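Local coordinates for sigma regulatory family protein-PP2C phosphatase (Chlamydia trachomatis serovar L2, PDB 6MAB) that probably acts as a membrane-bound PP2C-type phosphatase regulating sigma factor activity, represented here by its periplasmic sensor domain, which probably senses TCA cycle intermediates, at residues Y101-I105 against G144-T148; T116-S120 against C202-L206. One frame throughout, in Å; residues are numbered along the deposited sequence.

Overall arrangement
Along the chain the four segments alternate: 101-105, 116-120, 144-148 and 202-206. Interactions 1 and 2 have centres about 13 Å apart and use the same five-stranded antiparallel sheet, interaction 1 on its middle strand 142-151 and interaction 2 on its outer strand 113-119. They meet directly where Leu-206 packs against Glu-104 and Tyr-147. The chain carries two antiparallel sheets and a long N-terminal helix, consistent with a double Cache sensor domain. Interaction 1 lays the loop after strand 86-91 over the first sheet. Interaction 2 ties the end of that sheet to a loop belonging to the half with the second sheet, so the two sensor halves are joined by direct packing.

Interaction 1: Y101-I105 against G144-T148; sequences YNQEI and GVLYT
Ile-105 and Val-145 mark the closest approach of the two backbones, CA to CA 8.1 Å, so the turn at 101-105 stands off from 144-148 of strand 142-151 and side chains fill the gap. Tyr-147 does most of the reaching: its CG is anti to the backbone N (chi1 178°), which sends the ring out from the strand toward the turn. Tyr-101 meets it in a T-shaped, edge-to-face stack, with centroids 5.0 Å apart and planes at 64°. The touching atom, Tyr-101 CE2, sits 3.6 Å above the centre of the Tyr-147 ring. At that ring's edge, Tyr-147 CE2 lies 3.7 Å from Glu-104 O. Ile-105 adds its CD1 methyl, obliquely placed 3.8 Å from Tyr-147 CD2 and tip to tip with Val-145, whose CG1 is 4.0 Å away.

Two waters bridge the polar ends. One donates to both tyrosine hydroxyls, at 2.9 Å from Tyr-147 OH; the other accepts from Tyr-147 OH and donates to Glu-104 O. The Tyr-147 hydroxyl is thus gripped as donor and as acceptor. Tyr-101 OH also bonds Glu-74 and Gln-96, while Glu-104 lays CG over the Tyr-101 ring and carries its carboxylate away to a salt bridge with Arg-207. Strand 142-151 runs between strands 74-80 and 126-135, and the turn lies over this middle of the sheet, with Phe-86 of strand 86-91 beside Ile-105 and Val-145.

Interaction 2: T116-S120 against C202-L206; sequences TLRHS and CDVFL
Arg-118 turns its CG away from its own carbonyl carbon (chi1 -61°) and bends again at chi2 (-64°), which folds the chain back against the loop 202-206 and delivers the guanidinium to two of its carbonyls. NH1 donates to Phe-205 O at 2.9 Å with an N-H...O angle of 160°; the acceptor lies in the guanidinium plane and is met almost head-on by the N-H. The second carbonyl, Asp-203 O, sits instead over one face, 3.0 Å above the plane and offset toward the rim. It comes near NE, but the angle is too poor for a hydrogen bond, so the attraction there is probably electrostatic.

Next along the strand, His-119 N donates to Val-204 O at 2.7 Å, and His-119 O receives a CA-H...O contact from Phe-205 CA at 3.4 Å. The His-119 and Phe-205 side chains run side by side and point the same way, their rings oblique, with Phe-205 CD1 3.9 Å from His-119 CB. Val-204 CG1 lies over the centre of the Phe-205 ring, and Leu-206 CD2 packs 4.0 Å from Arg-118 CB. Waters extend the seam: one donates to Leu-117 O and Asp-203 O, another joins His-119 O to Leu-206 N.

Strand 113-119 is outermost in its sheet. Arg-118 and Thr-116 pair with strand 126-135, while His-119 N serves the loop. From there Leu-206 reaches strands 126-135 and 142-151, and Asp-203 and Val-204 touch strand 169-174 of the second sheet.

Interaction 1: Y101-I105 against G144-T148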
loop_
_atom_site.group_PDB
_atom_site.type_symbol
_atom_site.label_atom_id
_atom_site.label_comp_id
_atom_site.label_asym_id
_atom_site.label_seq_id
_atom_site.Cartn_x
_atom_site.Cartn_y
_atom_site.Cartn_z
ATOM N N TYR A 101 -2.905 -2.217 -20.175
ATOM C CA TYR A 101 -2.844 -2.048 -18.726
ATOM C C TYR A 101 -3.897 -2.904 -18.021
ATOM O O TYR A 101 -4.326 -2.597 -16.906
ATOM C CB TYR A 101 -3.011 -0.569 -18.378
ATOM C CG TYR A 101 -1.788 0.128 -17.834
ATOM C CD1 TYR A 101 -0.518 -0.214 -18.253
ATOM C CD2 TYR A 101 -1.916 1.135 -16.889
ATOM C CE1 TYR A 101 0.595 0.423 -17.756
ATOM C CE2 TYR A 101 -0.808 1.787 -16.378
ATOM C CZ TYR A 101 0.460 1.418 -16.832
ATOM O OH TYR A 101 1.584 2.039 -16.342
ATOM N N ASN A 102 -4.314 -4.003 -18.647
ATOM C CA ASN A 102 -5.302 -4.871 -18.014
ATOM C C ASN A 102 -4.818 -5.378 -16.664
ATOM O O ASN A 102 -5.599 -5.472 -15.713
ATOM C CB ASN A 102 -5.620 -6.067 -18.913
ATOM C CG ASN A 102 -6.477 -5.698 -20.097
ATOM O OD1 ASN A 102 -6.990 -4.583 -20.185
ATOM N ND2 ASN A 102 -6.671 -6.650 -21.001
ATOM N N GLN A 103 -3.545 -5.769 -16.574
ATOM C CA GLN A 103 -3.037 -6.301 -15.314
ATOM C C GLN A 103 -2.852 -5.206 -14.280
ATOM O O GLN A 103 -2.879 -5.493 -13.084
ATOM C CB GLN A 103 -1.700 -6.999 -15.519
ATOM C CG GLN A 103 -1.718 -8.485 -15.229
ATOM C CD GLN A 103 -2.400 -9.262 -16.315
ATOM O OE1 GLN A 103 -3.509 -8.923 -16.728
ATOM N NE2 GLN A 103 -1.741 -10.310 -16.799
ATOM N N GLU A 104 -2.663 -3.969 -14.723
ATOM C CA GLU A 104 -2.361 -2.868 -13.818
ATOM C C GLU A 104 -3.623 -2.264 -13.206
ATOM O O GLU A 104 -3.559 -1.649 -12.134
ATOM C CB GLU A 104 -1.575 -1.782 -14.575
ATOM C CG GLU A 104 -0.100 -2.086 -14.851
ATOM C CD GLU A 104 0.160 -2.990 -16.070
ATOM O OE1 GLU A 104 -0.793 -3.468 -16.734
ATOM O OE2 GLU A 104 1.352 -3.210 -16.369
ATOM N N ILE A 105 -4.758 -2.384 -13.876
ATOM C CA ILE A 105 -5.997 -1.758 -13.414
ATOM C C ILE A 105 -6.752 -2.765 -12.568
ATOM O O ILE A 105 -7.040 -3.867 -13.025
ATOM C CB ILE A 105 -6.860 -1.299 -14.600
ATOM C CG1 ILE A 105 -6.160 -0.220 -15.423
ATOM C CG2 ILE A 105 -8.241 -0.796 -14.137
ATOM C CD1 ILE A 105 -5.805 1.046 -14.689
ATOM N N GLY A 144 -12.566 5.482 -18.757
ATOM C CA GLY A 144 -11.158 5.253 -18.543
ATOM C C GLY A 144 -10.850 5.435 -17.076
ATOM O O GLY A 144 -11.751 5.618 -16.252
ATOM N N VAL A 145 -9.563 5.389 -16.774
ATOM C CA VAL A 145 -9.072 5.465 -15.407
ATOM C C VAL A 145 -7.901 6.433 -15.369
ATOM O O VAL A 145 -7.039 6.401 -16.247
ATOM C CB VAL A 145 -8.658 4.071 -14.894
ATOM C CG1 VAL A 145 -7.965 4.173 -13.522
ATOM C CG2 VAL A 145 -9.890 3.174 -14.815
ATOM N N LEU A 146 -7.890 7.323 -14.372
ATOM C CA LEU A 146 -6.718 8.143 -14.070
ATOM C C LEU A 146 -5.863 7.364 -13.077
ATOM O O LEU A 146 -6.296 7.086 -11.948
ATOM C CB LEU A 146 -7.117 9.498 -13.498
ATOM C CG LEU A 146 -5.929 10.419 -13.195
ATOM C CD1 LEU A 146 -5.165 10.749 -14.466
ATOM C CD2 LEU A 146 -6.394 11.712 -12.537
ATOM N N TYR A 147 -4.671 6.962 -13.529
ATOM C CA TYR A 147 -3.773 6.061 -12.832
ATOM C C TYR A 147 -2.538 6.843 -12.391
ATOM O O TYR A 147 -1.859 7.440 -13.227
ATOM C CB TYR A 147 -3.415 4.939 -13.802
ATOM C CG TYR A 147 -2.449 3.877 -13.322
ATOM C CD1 TYR A 147 -1.087 4.074 -13.394
ATOM C CD2 TYR A 147 -2.913 2.652 -12.855
ATOM C CE1 TYR A 147 -0.187 3.074 -12.976
ATOM C CE2 TYR A 147 -2.026 1.655 -12.438
ATOM C CZ TYR A 147 -0.673 1.875 -12.512
ATOM O OH TYR A 147 0.219 0.893 -12.120
ATOM N N THR A 148 -2.256 6.861 -11.084
ATOM C CA THR A 148 -1.068 7.543 -10.582
ATOM C C THR A 148 -0.259 6.632 -9.660
ATOM O O THR A 148 -0.802 5.792 -8.920
ATOM C CB THR A 148 -1.376 8.859 -9.862
ATOM O OG1 THR A 148 -2.265 8.620 -8.787
ATOM C CG2 THR A 148 -2.005 9.868 -10.811
HETATM O O HOH W 1 2.383 0.583 -13.955
HETATM O O HOH W 2 -0.935 -1.234 -10.985
#

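Interaction 2: T116-S120 against C202-L206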
loop_
_atom_site.group_PDB
_atom_site.type_symbol
_atom_site.label_atom_id
_atom_site.label_comp_id
_atom_site.label_asym_id
_atom_site.label_seq_id
_atom_site.Cartn_x
_atom_site.Cartn_y
_atom_site.Cartn_z
ATOM N N THR A 116 -4.121 2.259 -2.895
ATOM C CA THR A 116 -3.484 1.147 -2.206
ATOM C C THR A 116 -1.977 1.315 -2.302
ATOM O O THR A 116 -1.482 2.283 -2.872
ATOM C CB THR A 116 -3.982 -0.178 -2.761
ATOM O OG1 THR A 116 -3.539 -1.249 -1.921
ATOM C CG2 THR A 116 -3.550 -0.390 -4.203
ATOM N N LEU A 117 -1.258 0.402 -1.658
ATOM C CA LEU A 117 0.198 0.373 -1.715
ATOM C C LEU A 117 0.654 -0.890 -2.417
ATOM O O LEU A 117 0.105 -1.971 -2.179
ATOM C CB LEU A 117 0.795 0.410 -0.321
ATOM C CG LEU A 117 0.417 1.629 0.522
ATOM C CD1 LEU A 117 0.974 1.490 1.936
ATOM C CD2 LEU A 117 0.905 2.906 -0.102
ATOM N N ARG A 118 1.674 -0.742 -3.276
ATOM C CA ARG A 118 2.294 -1.865 -3.980
ATOM C C ARG A 118 3.798 -1.638 -4.006
ATOM O O ARG A 118 4.282 -0.506 -4.037
ATOM C CB ARG A 118 1.788 -2.040 -5.430
ATOM C CG ARG A 118 0.279 -2.315 -5.556
ATOM C CD ARG A 118 -0.092 -3.643 -4.902
ATOM N NE ARG A 118 -1.552 -3.870 -4.853
ATOM C CZ ARG A 118 -2.224 -4.517 -5.787
ATOM N NH1 ARG A 118 -1.592 -4.992 -6.851
ATOM N NH2 ARG A 118 -3.527 -4.717 -5.651
ATOM N N HIS A 119 4.535 -2.731 -3.972
ATOM C CA HIS A 119 5.977 -2.671 -4.138
ATOM C C HIS A 119 6.278 -2.506 -5.619
ATOM O O HIS A 119 5.638 -3.129 -6.458
ATOM C CB HIS A 119 6.602 -3.953 -3.607
ATOM C CG HIS A 119 8.053 -3.841 -3.303
ATOM N ND1 HIS A 119 9.018 -3.826 -4.288
ATOM C CD2 HIS A 119 8.714 -3.779 -2.123
ATOM C CE1 HIS A 119 10.209 -3.733 -3.727
ATOM N NE2 HIS A 119 10.053 -3.702 -2.416
ATOM N N SER A 120 7.257 -1.668 -5.940
ATOM C CA SER A 120 7.569 -1.406 -7.338
ATOM C C SER A 120 8.256 -2.579 -8.017
ATOM O O SER A 120 8.310 -2.622 -9.250
ATOM C CB SER A 120 8.483 -0.194 -7.445
ATOM O OG SER A 120 9.728 -0.501 -6.870
ATOM N N CYS A 202 0.213 -11.976 -5.522
ATOM C CA CYS A 202 -0.612 -11.443 -6.596
ATOM C C CYS A 202 -1.081 -10.019 -6.335
ATOM O O CYS A 202 -1.487 -9.345 -7.288
ATOM C CB CYS A 202 -1.817 -12.352 -6.817
ATOM S SG CYS A 202 -1.320 -14.016 -7.298
ATOM N N ASP A 203 -1.063 -9.557 -5.081
ATOM C CA ASP A 203 -1.498 -8.200 -4.747
ATOM C C ASP A 203 -0.374 -7.369 -4.129
ATOM O O ASP A 203 -0.641 -6.409 -3.385
ATOM C CB ASP A 203 -2.711 -8.234 -3.806
ATOM C CG ASP A 203 -2.401 -8.882 -2.456
ATOM O OD1 ASP A 203 -1.263 -9.349 -2.243
ATOM O OD2 ASP A 203 -3.308 -8.920 -1.598
ATOM N N VAL A 204 0.874 -7.728 -4.416
ATOM C CA VAL A 204 2.052 -7.095 -3.843
ATOM C C VAL A 204 2.690 -6.102 -4.811
ATOM O O VAL A 204 3.200 -5.069 -4.389
ATOM C CB VAL A 204 3.072 -8.182 -3.418
ATOM C CG1 VAL A 204 4.419 -7.577 -3.079
ATOM C CG2 VAL A 204 2.546 -8.989 -2.237
ATOM N N PHE A 205 2.721 -6.423 -6.091
ATOM C CA PHE A 205 3.433 -5.655 -7.092
ATOM C C PHE A 205 2.423 -4.914 -7.977
ATOM O O PHE A 205 1.210 -4.929 -7.717
ATOM C CB PHE A 205 4.349 -6.601 -7.865
ATOM C CG PHE A 205 5.393 -7.274 -7.009
ATOM C CD1 PHE A 205 6.437 -6.548 -6.461
ATOM C CD2 PHE A 205 5.341 -8.637 -6.775
ATOM C CE1 PHE A 205 7.390 -7.159 -5.683
ATOM C CE2 PHE A 205 6.296 -9.272 -6.000
ATOM C CZ PHE A 205 7.328 -8.551 -5.461
ATOM N N LEU A 206 2.913 -4.254 -9.029
ATOM C CA LEU A 206 2.034 -3.442 -9.868
ATOM C C LEU A 206 1.231 -4.266 -10.855
ATOM O O LEU A 206 0.251 -3.761 -11.410
ATOM C CB LEU A 206 2.832 -2.402 -10.639
ATOM C CG LEU A 206 3.517 -1.313 -9.829
ATOM C CD1 LEU A 206 4.314 -0.436 -10.753
ATOM C CD2 LEU A 206 2.455 -0.489 -9.106
HETATM O O HOH W 3 -0.254 -4.637 -1.417
HETATM O O HOH W 4 5.773 -4.006 -9.479
#